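Local coordinates for protein probable dehydrogenase (Bordetella bronchiseptica, PDB 3MOI) that probably catalyses an NAD(P)-dependent oxidation or reduction of a still unidentified substrate, as a member of the GFO/IDH/MocA oxidoreductase family, at residues F12-V16 with R277-G281; N152-Y158 with Y230-F236; L157-R161 with D205-T210; I175-P180 with C372-L376. One frame throughout, in Å; residues are numbered along the deposited sequence.

Contact 1. Residues F12-V16 with R277-G281; sequences FAGSV and RYGFG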
loop_
_atom_site.group_PDB
_atom_site.type_symbol
_atom_site.label_atom_id
_atom_site.label_comp_id
_atom_site.label_asym_id
_atom_site.label_seq_id
_atom_site.Cartn_x
_atom_site.Cartn_y
_atom_site.Cartn_z
ATOM N N PHE A 12 5.656 -26.039 -16.556
ATOM C CA PHE A 12 5.860 -24.679 -16.996
ATOM C C PHE A 12 7.175 -24.056 -16.511
ATOM O O PHE A 12 8.026 -23.697 -17.327
ATOM C CB PHE A 12 4.622 -23.858 -16.606
ATOM C CG PHE A 12 4.713 -22.414 -16.977
ATOM C CD1 PHE A 12 4.679 -22.021 -18.314
ATOM C CD2 PHE A 12 4.842 -21.424 -15.972
ATOM C CE1 PHE A 12 4.753 -20.665 -18.670
ATOM C CE2 PHE A 12 4.942 -20.072 -16.312
ATOM C CZ PHE A 12 4.891 -19.698 -17.693
ATOM N N ALA A 13 7.375 -23.945 -15.208
ATOM C CA ALA A 13 8.654 -23.428 -14.697
ATOM C C ALA A 13 9.894 -24.113 -15.358
ATOM O O ALA A 13 10.843 -23.467 -15.830
ATOM C CB ALA A 13 8.705 -23.564 -13.136
ATOM N N GLY A 14 9.887 -25.420 -15.404
ATOM C CA GLY A 14 10.999 -26.118 -16.019
ATOM C C GLY A 14 11.213 -25.864 -17.506
ATOM O O GLY A 14 12.271 -25.340 -17.901
ATOM N N SER A 15 10.239 -26.268 -18.331
ATOM C CA SER A 15 10.445 -26.327 -19.766
ATOM C C SER A 15 10.373 -24.962 -20.394
ATOM O O SER A 15 11.154 -24.673 -21.301
ATOM C CB SER A 15 9.398 -27.179 -20.494
ATOM O OG SER A 15 8.441 -27.817 -19.655
ATOM N N VAL A 16 9.405 -24.128 -19.983
ATOM C CA VAL A 16 9.202 -22.872 -20.732
ATOM C C VAL A 16 9.899 -21.654 -20.127
ATOM O O VAL A 16 10.427 -20.852 -20.876
ATOM C CB VAL A 16 7.704 -22.601 -21.210
ATOM C CG1 VAL A 16 6.696 -23.458 -20.498
ATOM C CG2 VAL A 16 7.342 -21.097 -21.145
ATOM N N ARG A 277 -1.912 -24.890 -22.551
ATOM C CA ARG A 277 -1.462 -23.515 -22.777
ATOM C C ARG A 277 -0.076 -23.273 -22.192
ATOM O O ARG A 277 0.773 -22.620 -22.808
ATOM C CB ARG A 277 -2.429 -22.489 -22.205
ATOM C CG ARG A 277 -2.279 -21.174 -22.953
ATOM C CD ARG A 277 -2.603 -19.951 -22.141
ATOM N NE ARG A 277 -3.795 -19.230 -22.605
ATOM C CZ ARG A 277 -4.181 -18.045 -22.106
ATOM N NH1 ARG A 277 -3.452 -17.470 -21.143
ATOM N NH2 ARG A 277 -5.296 -17.434 -22.557
ATOM N N TYR A 278 0.135 -23.788 -20.989
ATOM C CA TYR A 278 1.376 -23.538 -20.258
ATOM C C TYR A 278 2.388 -24.724 -20.365
ATOM O O TYR A 278 3.504 -24.651 -19.862
ATOM C CB TYR A 278 1.043 -23.150 -18.793
ATOM C CG TYR A 278 0.388 -21.759 -18.642
ATOM C CD1 TYR A 278 1.152 -20.592 -18.689
ATOM C CD2 TYR A 278 -0.986 -21.623 -18.466
ATOM C CE1 TYR A 278 0.572 -19.336 -18.561
ATOM C CE2 TYR A 278 -1.578 -20.364 -18.326
ATOM C CZ TYR A 278 -0.794 -19.228 -18.377
ATOM O OH TYR A 278 -1.378 -17.993 -18.253
ATOM N N GLY A 279 2.003 -25.797 -21.046
ATOM C CA GLY A 279 2.914 -26.910 -21.279
ATOM C C GLY A 279 4.022 -26.595 -22.277
ATOM O O GLY A 279 4.057 -25.507 -22.891
ATOM N N PHE A 280 4.932 -27.558 -22.432
ATOM C CA PHE A 280 6.065 -27.406 -23.352
ATOM C C PHE A 280 5.623 -27.532 -24.808
ATOM O O PHE A 280 5.034 -28.545 -25.182
ATOM C CB PHE A 280 7.185 -28.430 -23.079
ATOM C CG PHE A 280 8.326 -28.296 -24.024
ATOM C CD1 PHE A 280 9.130 -27.175 -23.983
ATOM C CD2 PHE A 280 8.537 -29.227 -25.012
ATOM C CE1 PHE A 280 10.169 -26.997 -24.892
ATOM C CE2 PHE A 280 9.573 -29.065 -25.931
ATOM C CZ PHE A 280 10.384 -27.938 -25.878
ATOM N N GLY A 281 5.944 -26.522 -25.621
ATOM C CA GLY A 281 5.522 -26.509 -27.026
ATOM C C GLY A 281 4.082 -26.039 -27.224
ATOM O O GLY A 281 3.548 -26.138 -28.321
#
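An aromatic pair, each side chain held in one clear rotamer, marks the place where the start of helix 12-24 meets the chain leaving helix 270-278. Phe-12 adopts chi1 t and Tyr-278 chi1 m, and these settings bring the rings together as a T-shaped (edge-to-face) pair: the tyrosine turns its edge to the phenylalanine face, with centroids 5.2 Å apart and planes at 86°. The two rings come closest at Phe-12 CE1 and Tyr-278 CD1, 3.6 Å. Phe-12 also brings CD1 to 3.3 Å from Tyr-278 O. One turn on, Val-16 CG1 lies 3.5 Å from Tyr-278 O, with chi1 near 16°, between the usual wells. Ser-15 too lies off the wells, with chi1 near -3°; its OG is hydrogen-bonded back to Gly-11 O, while its CB meets Phe-280 CD1 at 3.5 Å. Phe-280, with chi1 t, continues beyond the contact into an edge-to-face pair with Phe-44. Val-16 N bonds to Phe-12 O at 3.0 Å. Gly-14 belongs to a GxGxxG pattern, consistent with the dinucleotide-binding turn of a Rossmann fold. Helix 12-24 follows strand 3-8 of the parallel sheet, Tyr-69 of strand 67-70 bonds weakly to Ala-13 O, and Phe-280 O accepts from Arg-43 of helix 38-48, so that helix 270-278 runs out against the Rossmann domain.

Contact 2. Residues N152-Y158 with Y230-F236; sequences NYTDFLY and YSGYDHF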
loop_
_atom_site.group_PDB
_atom_site.type_symbol
_atom_site.label_atom_id
_atom_site.label_comp_id
_atom_site.label_asym_id
_atom_site.label_seq_id
_atom_site.Cartn_x
_atom_site.Cartn_y
_atom_site.Cartn_z
ATOM N N ASN A 152 0.518 -5.770 -5.043
ATOM C CA ASN A 152 0.395 -6.373 -6.355
ATOM C C ASN A 152 -1.049 -6.755 -6.438
ATOM O O ASN A 152 -1.493 -7.467 -5.593
ATOM C CB ASN A 152 1.272 -7.601 -6.441
ATOM C CG ASN A 152 1.598 -8.005 -7.896
ATOM O OD1 ASN A 152 1.104 -7.396 -8.828
ATOM N ND2 ASN A 152 2.432 -9.060 -8.075
ATOM N N TYR A 153 -1.793 -6.203 -7.367
ATOM C CA TYR A 153 -3.142 -6.658 -7.712
ATOM C C TYR A 153 -3.038 -7.304 -9.095
ATOM O O TYR A 153 -2.438 -6.723 -10.032
ATOM C CB TYR A 153 -4.143 -5.452 -7.761
ATOM C CG TYR A 153 -4.278 -4.745 -6.425
ATOM C CD1 TYR A 153 -3.235 -4.040 -5.876
ATOM C CD2 TYR A 153 -5.449 -4.821 -5.696
ATOM C CE1 TYR A 153 -3.359 -3.418 -4.639
ATOM C CE2 TYR A 153 -5.580 -4.206 -4.463
ATOM C CZ TYR A 153 -4.538 -3.534 -3.931
ATOM O OH TYR A 153 -4.706 -2.917 -2.711
ATOM N N THR A 154 -3.677 -8.455 -9.253
ATOM C CA THR A 154 -3.255 -9.480 -10.245
ATOM C C THR A 154 -4.455 -10.275 -10.687
ATOM O O THR A 154 -5.552 -10.052 -10.138
ATOM C CB THR A 154 -2.339 -10.369 -9.504
ATOM O OG1 THR A 154 -1.012 -9.913 -9.708
ATOM C CG2 THR A 154 -2.487 -11.747 -9.814
ATOM N N ASP A 155 -4.276 -11.180 -11.675
ATOM C CA ASP A 155 -5.365 -12.064 -12.096
ATOM C C ASP A 155 -5.109 -13.540 -11.808
ATOM O O ASP A 155 -5.752 -14.434 -12.417
ATOM C CB ASP A 155 -5.675 -11.867 -13.567
ATOM C CG ASP A 155 -4.558 -12.377 -14.484
ATOM O OD1 ASP A 155 -4.714 -12.158 -15.742
ATOM O OD2 ASP A 155 -3.557 -12.958 -13.934
ATOM N N PHE A 156 -4.254 -13.775 -10.831
ATOM C CA PHE A 156 -3.692 -15.064 -10.523
ATOM C C PHE A 156 -4.781 -16.093 -10.291
ATOM O O PHE A 156 -4.759 -17.200 -10.842
ATOM C CB PHE A 156 -2.788 -14.940 -9.276
ATOM C CG PHE A 156 -2.362 -16.248 -8.687
ATOM C CD1 PHE A 156 -1.150 -16.842 -9.058
ATOM C CD2 PHE A 156 -3.122 -16.858 -7.734
ATOM C CE1 PHE A 156 -0.740 -18.059 -8.520
ATOM C CE2 PHE A 156 -2.710 -18.071 -7.162
ATOM C CZ PHE A 156 -1.520 -18.679 -7.577
ATOM N N LEU A 157 -5.754 -15.765 -9.480
ATOM C CA LEU A 157 -6.706 -16.799 -9.140
ATOM C C LEU A 157 -7.478 -17.262 -10.394
ATOM O O LEU A 157 -7.988 -18.370 -10.404
ATOM C CB LEU A 157 -7.689 -16.335 -8.057
ATOM C CG LEU A 157 -8.441 -17.512 -7.398
ATOM C CD1 LEU A 157 -7.481 -18.293 -6.564
ATOM C CD2 LEU A 157 -9.667 -17.063 -6.570
ATOM N N TYR A 158 -7.581 -16.434 -11.438
ATOM C CA TYR A 158 -8.365 -16.817 -12.590
ATOM C C TYR A 158 -7.527 -17.247 -13.802
ATOM O O TYR A 158 -8.045 -17.325 -14.878
ATOM C CB TYR A 158 -9.366 -15.712 -12.931
ATOM C CG TYR A 158 -10.372 -15.559 -11.800
ATOM C CD1 TYR A 158 -11.532 -16.329 -11.749
ATOM C CD2 TYR A 158 -10.119 -14.715 -10.736
ATOM C CE1 TYR A 158 -12.441 -16.213 -10.681
ATOM C CE2 TYR A 158 -11.012 -14.608 -9.685
ATOM C CZ TYR A 158 -12.164 -15.356 -9.671
ATOM O OH TYR A 158 -13.018 -15.206 -8.616
ATOM N N TYR A 230 -1.714 -8.082 -1.369
ATOM C CA TYR A 230 -1.816 -8.909 -2.611
ATOM C C TYR A 230 -3.267 -9.226 -2.841
ATOM O O TYR A 230 -3.966 -9.627 -1.895
ATOM C CB TYR A 230 -1.067 -10.251 -2.486
ATOM C CG TYR A 230 -1.019 -10.927 -3.802
ATOM C CD1 TYR A 230 0.097 -10.853 -4.591
ATOM C CD2 TYR A 230 -2.155 -11.576 -4.327
ATOM C CE1 TYR A 230 0.118 -11.450 -5.815
ATOM C CE2 TYR A 230 -2.135 -12.132 -5.519
ATOM C CZ TYR A 230 -0.982 -12.062 -6.285
ATOM O OH TYR A 230 -0.947 -12.639 -7.535
ATOM N N SER A 231 -3.713 -9.084 -4.084
ATOM C CA SER A 231 -5.066 -9.527 -4.491
ATOM C C SER A 231 -5.030 -10.061 -5.930
ATOM O O SER A 231 -4.360 -9.479 -6.809
ATOM C CB SER A 231 -6.029 -8.362 -4.415
ATOM O OG SER A 231 -7.337 -8.736 -4.765
ATOM N N GLY A 232 -5.719 -11.177 -6.159
ATOM C CA GLY A 232 -5.562 -11.965 -7.390
ATOM C C GLY A 232 -6.858 -12.203 -8.129
ATOM O O GLY A 232 -6.928 -13.071 -8.977
ATOM N N TYR A 233 -7.887 -11.406 -7.829
ATOM C CA TYR A 233 -9.241 -11.691 -8.328
ATOM C C TYR A 233 -9.494 -11.118 -9.725
ATOM O O TYR A 233 -10.622 -11.165 -10.224
ATOM C CB TYR A 233 -10.272 -11.191 -7.306
ATOM C CG TYR A 233 -10.147 -11.891 -5.946
ATOM C CD1 TYR A 233 -10.466 -13.243 -5.794
ATOM C CD2 TYR A 233 -9.699 -11.203 -4.820
ATOM C CE1 TYR A 233 -10.338 -13.892 -4.557
ATOM C CE2 TYR A 233 -9.549 -11.858 -3.567
ATOM C CZ TYR A 233 -9.869 -13.196 -3.455
ATOM O OH TYR A 233 -9.745 -13.826 -2.253
ATOM N N ASP A 234 -8.447 -10.592 -10.367
ATOM C CA ASP A 234 -8.550 -10.049 -11.715
ATOM C C ASP A 234 -9.432 -8.803 -11.775
ATOM O O ASP A 234 -10.177 -8.575 -12.773
ATOM C CB ASP A 234 -9.097 -11.092 -12.694
ATOM C CG ASP A 234 -8.855 -10.699 -14.152
ATOM O OD1 ASP A 234 -9.273 -11.482 -15.045
ATOM O OD2 ASP A 234 -8.258 -9.601 -14.395
ATOM N N HIS A 235 -9.351 -7.989 -10.718
ATOM C CA HIS A 235 -10.095 -6.744 -10.671
ATOM C C HIS A 235 -9.079 -5.654 -10.923
ATOM O O HIS A 235 -8.642 -5.503 -12.041
ATOM C CB HIS A 235 -10.792 -6.606 -9.349
ATOM C CG HIS A 235 -11.937 -7.544 -9.182
ATOM N ND1 HIS A 235 -12.360 -7.983 -7.942
ATOM C CD2 HIS A 235 -12.750 -8.130 -10.094
ATOM C CE1 HIS A 235 -13.400 -8.790 -8.100
ATOM N NE2 HIS A 235 -13.655 -8.898 -9.395
ATOM N N PHE A 236 -8.654 -4.882 -9.920
ATOM C CA PHE A 236 -7.653 -3.842 -10.207
ATOM C C PHE A 236 -6.427 -4.554 -10.768
ATOM O O PHE A 236 -6.192 -5.735 -10.464
ATOM C CB PHE A 236 -7.298 -3.009 -8.982
ATOM C CG PHE A 236 -6.284 -1.931 -9.271
ATOM C CD1 PHE A 236 -6.535 -0.973 -10.218
ATOM C CD2 PHE A 236 -5.083 -1.904 -8.641
ATOM C CE1 PHE A 236 -5.611 0.006 -10.496
ATOM C CE2 PHE A 236 -4.154 -0.931 -8.937
ATOM C CZ PHE A 236 -4.433 0.027 -9.863
HETATM O O HOH W 1 -6.967 -7.924 -9.316
#
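Strands 145-153 and 225-231, parallel neighbours in the mixed sheet of the GFO/IDH/MocA C-terminal domain, stay bonded after their regular pairing ends. Asn-152 pairs with Tyr-230; its O accepts from Ser-231 N at 3.1 Å and lies over one face of the Tyr-230 ring. Tyr-153, paired with Ser-231, points to the other face of the sheet, where it receives the edge of Phe-236 in a T-shaped stack, centroids 5.5 Å apart and planes at 72°. This is the side facing the second subunit: Tyr-153 OH bonds to Asn-149 there, and Phe-236 stacks on its Tyr-322. At Thr-154 the ladder gives way to loop contacts. Thr-154 N makes a weak 2.7 Å bond to Ser-231 O, and Thr-154 O accepts from Asp-234 N at 3.0 Å. Asp-155 comes near Asp-234, CB to CG 3.4 Å, but the two carboxylates have separate partners, Arg-159 and the backbone N of Ala-259. Phe-156 begins a short 3-10 segment, and Leu-157 N then bonds to Gly-232 O at 3.0 Å while its CD2 meets Tyr-233 CE1 at 3.8 Å. Tyr-158 closes the run with CE2 3.5 Å from Tyr-233 O. Water 1 spans the turn, donating to Thr-154 O (2.7 Å) and Phe-236 O (2.6 Å) and accepting from His-235 N (2.8 Å).

Contact 3. Residues L157-R161 with D205-T210; sequences LYRPR and DPKRPT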
loop_
_atom_site.group_PDB
_atom_site.type_symbol
_atom_site.label_atom_id
_atom_site.label_comp_id
_atom_site.label_asym_id
_atom_site.label_seq_id
_atom_site.Cartn_x
_atom_site.Cartn_y
_atom_site.Cartn_z
ATOM N N LEU A 157 -5.754 -15.765 -9.480
ATOM C CA LEU A 157 -6.706 -16.799 -9.140
ATOM C C LEU A 157 -7.478 -17.262 -10.394
ATOM O O LEU A 157 -7.988 -18.370 -10.404
ATOM C CB LEU A 157 -7.689 -16.335 -8.057
ATOM C CG LEU A 157 -8.441 -17.512 -7.398
ATOM C CD1 LEU A 157 -7.481 -18.293 -6.564
ATOM C CD2 LEU A 157 -9.667 -17.063 -6.570
ATOM N N TYR A 158 -7.581 -16.434 -11.438
ATOM C CA TYR A 158 -8.365 -16.817 -12.590
ATOM C C TYR A 158 -7.527 -17.247 -13.802
ATOM O O TYR A 158 -8.045 -17.325 -14.878
ATOM C CB TYR A 158 -9.366 -15.712 -12.931
ATOM C CG TYR A 158 -10.372 -15.559 -11.800
ATOM C CD1 TYR A 158 -11.532 -16.329 -11.749
ATOM C CD2 TYR A 158 -10.119 -14.715 -10.736
ATOM C CE1 TYR A 158 -12.441 -16.213 -10.681
ATOM C CE2 TYR A 158 -11.012 -14.608 -9.685
ATOM C CZ TYR A 158 -12.164 -15.356 -9.671
ATOM O OH TYR A 158 -13.018 -15.206 -8.616
ATOM N N ARG A 159 -6.245 -17.542 -13.609
ATOM C CA ARG A 159 -5.471 -18.216 -14.628
ATOM C C ARG A 159 -5.880 -19.686 -14.579
ATOM O O ARG A 159 -6.454 -20.139 -13.607
ATOM C CB ARG A 159 -3.973 -18.070 -14.350
ATOM C CG ARG A 159 -3.561 -16.638 -14.121
ATOM C CD ARG A 159 -2.078 -16.438 -14.132
ATOM N NE ARG A 159 -1.774 -15.087 -13.679
ATOM C CZ ARG A 159 -0.704 -14.713 -12.970
ATOM N NH1 ARG A 159 0.239 -15.584 -12.617
ATOM N NH2 ARG A 159 -0.598 -13.439 -12.601
ATOM N N PRO A 160 -5.641 -20.428 -15.651
ATOM C CA PRO A 160 -6.079 -21.817 -15.703
ATOM C C PRO A 160 -5.367 -22.747 -14.714
ATOM O O PRO A 160 -4.161 -22.834 -14.746
ATOM C CB PRO A 160 -5.748 -22.222 -17.146
ATOM C CG PRO A 160 -5.867 -20.971 -17.913
ATOM C CD PRO A 160 -5.364 -19.894 -16.996
ATOM N N ARG A 161 -6.136 -23.475 -13.899
ATOM C CA ARG A 161 -5.595 -24.260 -12.799
ATOM C C ARG A 161 -6.132 -25.672 -12.727
ATOM O O ARG A 161 -7.276 -25.947 -13.089
ATOM C CB ARG A 161 -5.952 -23.595 -11.478
ATOM C CG ARG A 161 -5.517 -22.166 -11.339
ATOM C CD ARG A 161 -4.077 -22.026 -10.872
ATOM N NE ARG A 161 -3.703 -20.613 -10.897
ATOM C CZ ARG A 161 -2.464 -20.143 -11.043
ATOM N NH1 ARG A 161 -1.405 -20.947 -11.189
ATOM N NH2 ARG A 161 -2.286 -18.827 -11.061
ATOM N N ASP A 205 -13.950 -16.005 -3.382
ATOM C CA ASP A 205 -14.700 -16.781 -4.369
ATOM C C ASP A 205 -14.829 -18.229 -3.871
ATOM O O ASP A 205 -13.864 -19.006 -3.840
ATOM C CB ASP A 205 -14.001 -16.703 -5.734
ATOM C CG ASP A 205 -14.773 -17.392 -6.869
ATOM O OD1 ASP A 205 -15.737 -18.170 -6.633
ATOM O OD2 ASP A 205 -14.380 -17.149 -8.028
ATOM N N PRO A 206 -16.042 -18.602 -3.487
ATOM C CA PRO A 206 -16.262 -19.944 -2.973
ATOM C C PRO A 206 -16.202 -21.016 -4.032
ATOM O O PRO A 206 -16.060 -22.170 -3.674
ATOM C CB PRO A 206 -17.669 -19.878 -2.376
ATOM C CG PRO A 206 -18.348 -18.741 -3.078
ATOM C CD PRO A 206 -17.250 -17.762 -3.444
ATOM N N LYS A 207 -16.306 -20.667 -5.315
ATOM C CA LYS A 207 -16.080 -21.681 -6.381
ATOM C C LYS A 207 -14.597 -22.016 -6.544
ATOM O O LYS A 207 -14.232 -23.024 -7.136
ATOM C CB LYS A 207 -16.621 -21.227 -7.746
ATOM C CG LYS A 207 -18.148 -20.934 -7.817
ATOM C CD LYS A 207 -18.468 -20.133 -9.138
ATOM C CE LYS A 207 -19.958 -19.750 -9.349
ATOM N NZ LYS A 207 -20.801 -20.941 -9.442
ATOM N N ARG A 208 -13.748 -21.136 -6.034
ATOM C CA ARG A 208 -12.314 -21.339 -6.120
ATOM C C ARG A 208 -11.708 -21.057 -4.744
ATOM O O ARG A 208 -11.014 -20.091 -4.579
ATOM C CB ARG A 208 -11.695 -20.422 -7.192
ATOM C CG ARG A 208 -12.452 -20.343 -8.510
ATOM C CD ARG A 208 -11.562 -19.807 -9.628
ATOM N NE ARG A 208 -11.169 -20.912 -10.503
ATOM C CZ ARG A 208 -10.040 -20.991 -11.193
ATOM N NH1 ARG A 208 -9.120 -20.036 -11.153
ATOM N NH2 ARG A 208 -9.825 -22.051 -11.940
ATOM N N PRO A 209 -11.938 -21.948 -3.781
ATOM C CA PRO A 209 -11.866 -21.579 -2.379
ATOM C C PRO A 209 -10.491 -21.698 -1.785
ATOM O O PRO A 209 -10.279 -22.449 -0.846
ATOM C CB PRO A 209 -12.845 -22.571 -1.718
ATOM C CG PRO A 209 -12.787 -23.754 -2.536
ATOM C CD PRO A 209 -12.304 -23.356 -3.934
ATOM N N THR A 210 -9.557 -20.946 -2.335
ATOM C CA THR A 210 -8.279 -20.831 -1.746
ATOM C C THR A 210 -8.058 -19.335 -1.545
ATOM O O THR A 210 -8.847 -18.534 -1.959
ATOM C CB THR A 210 -7.188 -21.469 -2.611
ATOM O OG1 THR A 210 -5.927 -21.401 -1.900
ATOM C CG2 THR A 210 -7.065 -20.769 -3.949
#
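A very short hydrogen bond, 2.4 Å from Tyr-158 OH to Asp-205 OD2, ties these two irregular segments together. The carboxylate serves both sides of the contact, because Asp-205 OD1 accepts from Lys-207 N at 2.9 Å within its own segment. That second bond makes an Asx turn, set inside the type I beta turn from Asp-205 to Arg-208, which is closed by Arg-208 N to Asp-205 O at 3.1 Å. The turn belongs to the connection between antiparallel strands 194-202 and 213-220 of the C-terminal-domain sheet, while 157-161 lies in the loop that leaves strand 145-153 of the same sheet for helix 174-177. Arg-208, the next anchor, reaches from the turn into the opposing loop: its CD packs 3.8 Å from Tyr-158 CE1 and its CB 4.0 Å from Leu-157 CD2. The guanidinium is claimed by a salt bridge to Glu-270 at the start of helix 270-278, and the same carboxylate accepts from the backbone N of Arg-161. Beyond Pro-209, the centre of an inverse gamma turn, Thr-210 rejoins the contact through CG2, 3.6 Å from Leu-157 CD1, with its hydroxyl bonded to that of Thr-168.

Contact 4. Residues I175-P180 with C372-L376; sequences IYNQLP and CLAVL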
loop_
_atom_site.group_PDB
_atom_site.type_symbol
_atom_site.label_atom_id
_atom_site.label_comp_id
_atom_site.label_asym_id
_atom_site.label_seq_id
_atom_site.Cartn_x
_atom_site.Cartn_y
_atom_site.Cartn_z
ATOM N N ILE A 175 -1.015 -17.800 -0.733
ATOM C CA ILE A 175 -0.117 -17.792 0.381
ATOM C C ILE A 175 1.201 -18.495 0.048
ATOM O O ILE A 175 2.317 -18.083 0.485
ATOM C CB ILE A 175 -0.710 -18.472 1.650
ATOM C CG1 ILE A 175 -1.935 -17.715 2.222
ATOM C CG2 ILE A 175 0.395 -18.606 2.782
ATOM C CD1 ILE A 175 -1.931 -16.256 2.059
ATOM N N TYR A 176 1.099 -19.556 -0.704
ATOM C CA TYR A 176 2.284 -20.322 -1.033
ATOM C C TYR A 176 2.864 -20.045 -2.431
ATOM O O TYR A 176 4.000 -20.413 -2.734
ATOM C CB TYR A 176 1.915 -21.792 -0.974
ATOM C CG TYR A 176 1.538 -22.302 0.365
ATOM C CD1 TYR A 176 2.483 -22.321 1.410
ATOM C CD2 TYR A 176 0.260 -22.861 0.600
ATOM C CE1 TYR A 176 2.145 -22.833 2.669
ATOM C CE2 TYR A 176 -0.101 -23.347 1.868
ATOM C CZ TYR A 176 0.852 -23.360 2.890
ATOM O OH TYR A 176 0.565 -23.929 4.129
ATOM N N ASN A 177 2.071 -19.432 -3.292
ATOM C CA ASN A 177 2.428 -19.314 -4.730
ATOM C C ASN A 177 2.703 -17.864 -5.158
ATOM O O ASN A 177 3.131 -17.610 -6.296
ATOM C CB ASN A 177 1.303 -19.954 -5.542
ATOM C CG ASN A 177 1.135 -21.437 -5.182
ATOM O OD1 ASN A 177 1.986 -22.249 -5.507
ATOM N ND2 ASN A 177 0.055 -21.784 -4.467
ATOM N N GLN A 178 2.412 -16.903 -4.275
ATOM C CA GLN A 178 2.598 -15.487 -4.619
ATOM C C GLN A 178 3.289 -14.677 -3.479
ATOM O O GLN A 178 4.315 -14.012 -3.661
ATOM C CB GLN A 178 1.256 -14.901 -5.002
ATOM C CG GLN A 178 0.669 -15.426 -6.354
ATOM C CD GLN A 178 1.484 -14.888 -7.561
ATOM O OE1 GLN A 178 2.482 -15.489 -7.988
ATOM N NE2 GLN A 178 1.099 -13.730 -8.047
ATOM N N LEU A 179 2.746 -14.753 -2.291
ATOM C CA LEU A 179 3.304 -14.030 -1.182
ATOM C C LEU A 179 4.832 -14.291 -1.012
ATOM O O LEU A 179 5.583 -13.392 -0.662
ATOM C CB LEU A 179 2.535 -14.440 0.064
ATOM C CG LEU A 179 1.451 -13.490 0.565
ATOM C CD1 LEU A 179 0.755 -12.679 -0.535
ATOM C CD2 LEU A 179 0.452 -14.181 1.519
ATOM N N PRO A 180 5.303 -15.522 -1.285
ATOM C CA PRO A 180 6.746 -15.678 -1.103
ATOM C C PRO A 180 7.573 -14.697 -1.948
ATOM O O PRO A 180 8.649 -14.259 -1.522
ATOM C CB PRO A 180 7.021 -17.167 -1.454
ATOM C CG PRO A 180 5.780 -17.860 -1.046
ATOM C CD PRO A 180 4.628 -16.812 -1.417
ATOM N N CYS A 372 5.092 -17.491 5.753
ATOM C CA CYS A 372 3.779 -17.888 5.237
ATOM C C CYS A 372 2.875 -18.519 6.315
ATOM O O CYS A 372 1.689 -18.165 6.423
ATOM C CB CYS A 372 3.914 -18.918 4.127
ATOM S SG CYS A 372 4.760 -18.310 2.643
ATOM N N LEU A 373 3.401 -19.440 7.122
ATOM C CA LEU A 373 2.557 -20.081 8.159
ATOM C C LEU A 373 2.057 -19.047 9.147
ATOM O O LEU A 373 0.928 -19.146 9.627
ATOM C CB LEU A 373 3.276 -21.229 8.909
ATOM C CG LEU A 373 3.620 -22.454 7.992
ATOM C CD1 LEU A 373 4.576 -23.466 8.639
ATOM C CD2 LEU A 373 2.379 -23.162 7.474
ATOM N N ALA A 374 2.856 -18.029 9.410
ATOM C CA ALA A 374 2.493 -17.036 10.390
ATOM C C ALA A 374 1.387 -16.139 9.822
ATOM O O ALA A 374 0.491 -15.681 10.559
ATOM C CB ALA A 374 3.727 -16.246 10.850
ATOM N N VAL A 375 1.388 -15.940 8.511
ATOM C CA VAL A 375 0.270 -15.259 7.840
ATOM C C VAL A 375 -1.020 -16.070 8.022
ATOM O O VAL A 375 -2.087 -15.510 8.353
ATOM C CB VAL A 375 0.553 -15.044 6.344
ATOM C CG1 VAL A 375 -0.737 -14.642 5.610
ATOM C CG2 VAL A 375 1.690 -13.958 6.167
ATOM N N LEU A 376 -0.944 -17.388 7.846
ATOM C CA LEU A 376 -2.130 -18.198 8.051
ATOM C C LEU A 376 -2.589 -18.114 9.508
ATOM O O LEU A 376 -3.777 -17.886 9.720
ATOM C CB LEU A 376 -1.945 -19.651 7.627
ATOM C CG LEU A 376 -1.887 -19.939 6.113
ATOM C CD1 LEU A 376 -1.270 -21.329 5.852
ATOM C CD2 LEU A 376 -3.254 -19.798 5.435
#
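This is apolar helix packing in the interior of the protein, where the junction of helices 174-177 and 179-190 lies against the long helix 362-381 near the C-terminus. Ile-175 and Cys-372 hold the centre: their CA atoms are 6.2 Å apart, and Ile-175 CG2 lies 3.8 Å from Cys-372 CB. One turn further along 362-381, the isoleucine also meets Leu-376, CG1 to CD2 4.0 Å, and Val-375, CD1 to CG1 4.1 Å. Its side chain therefore packs on three residues of a single helical face, the spacing of which follows from the bond Leu-376 N to Cys-372 O at 3.1 Å. The helices rest on the mixed sheet of the C-terminal domain: Ile-175 touches Thr-201, Val-375 touches Ala-199 and Thr-201 of strand 194-202, and both Leu-179 and Val-375 touch Cys-214 of strand 213-220. On one flank Tyr-176 extends its phenol over the partner helix, OH being 3.6 Å from Leu-376 CD1 and 3.9 Å from Leu-373 CD2. After Gln-178 breaks the helical backbone, the chain turns into the next helix and returns two more residues to the interface. Leu-179 CD2 lies 4.3 Å from Val-375 CG1, and Pro-180 CG is 3.9 Å from Cys-372 SG.

How the contacts relate
Along the chain, contact 1 closes the longest loop, and contacts 2 and 3 are both nested within it; contact 4 crosses all three, since its second segment lies in the late helix 362-381. The first segments of contacts 2 and 3 overlap at Leu-157 and Tyr-158, and their centres are about 11 Å apart. Contact 4, centred about 15 Å from contact 2, packs on the same mixed sheet and touches contact 2 where Phe-156 packs on Asn-177 and Leu-179 on Tyr-230. Contact 1 stands apart, with its centre 21 to 24 Å from the others, yet Tyr-278 packs on Pro-160 of contact 3. Rossmann and C-terminal domains are thereby joined through a continuous series of neighbouring segments.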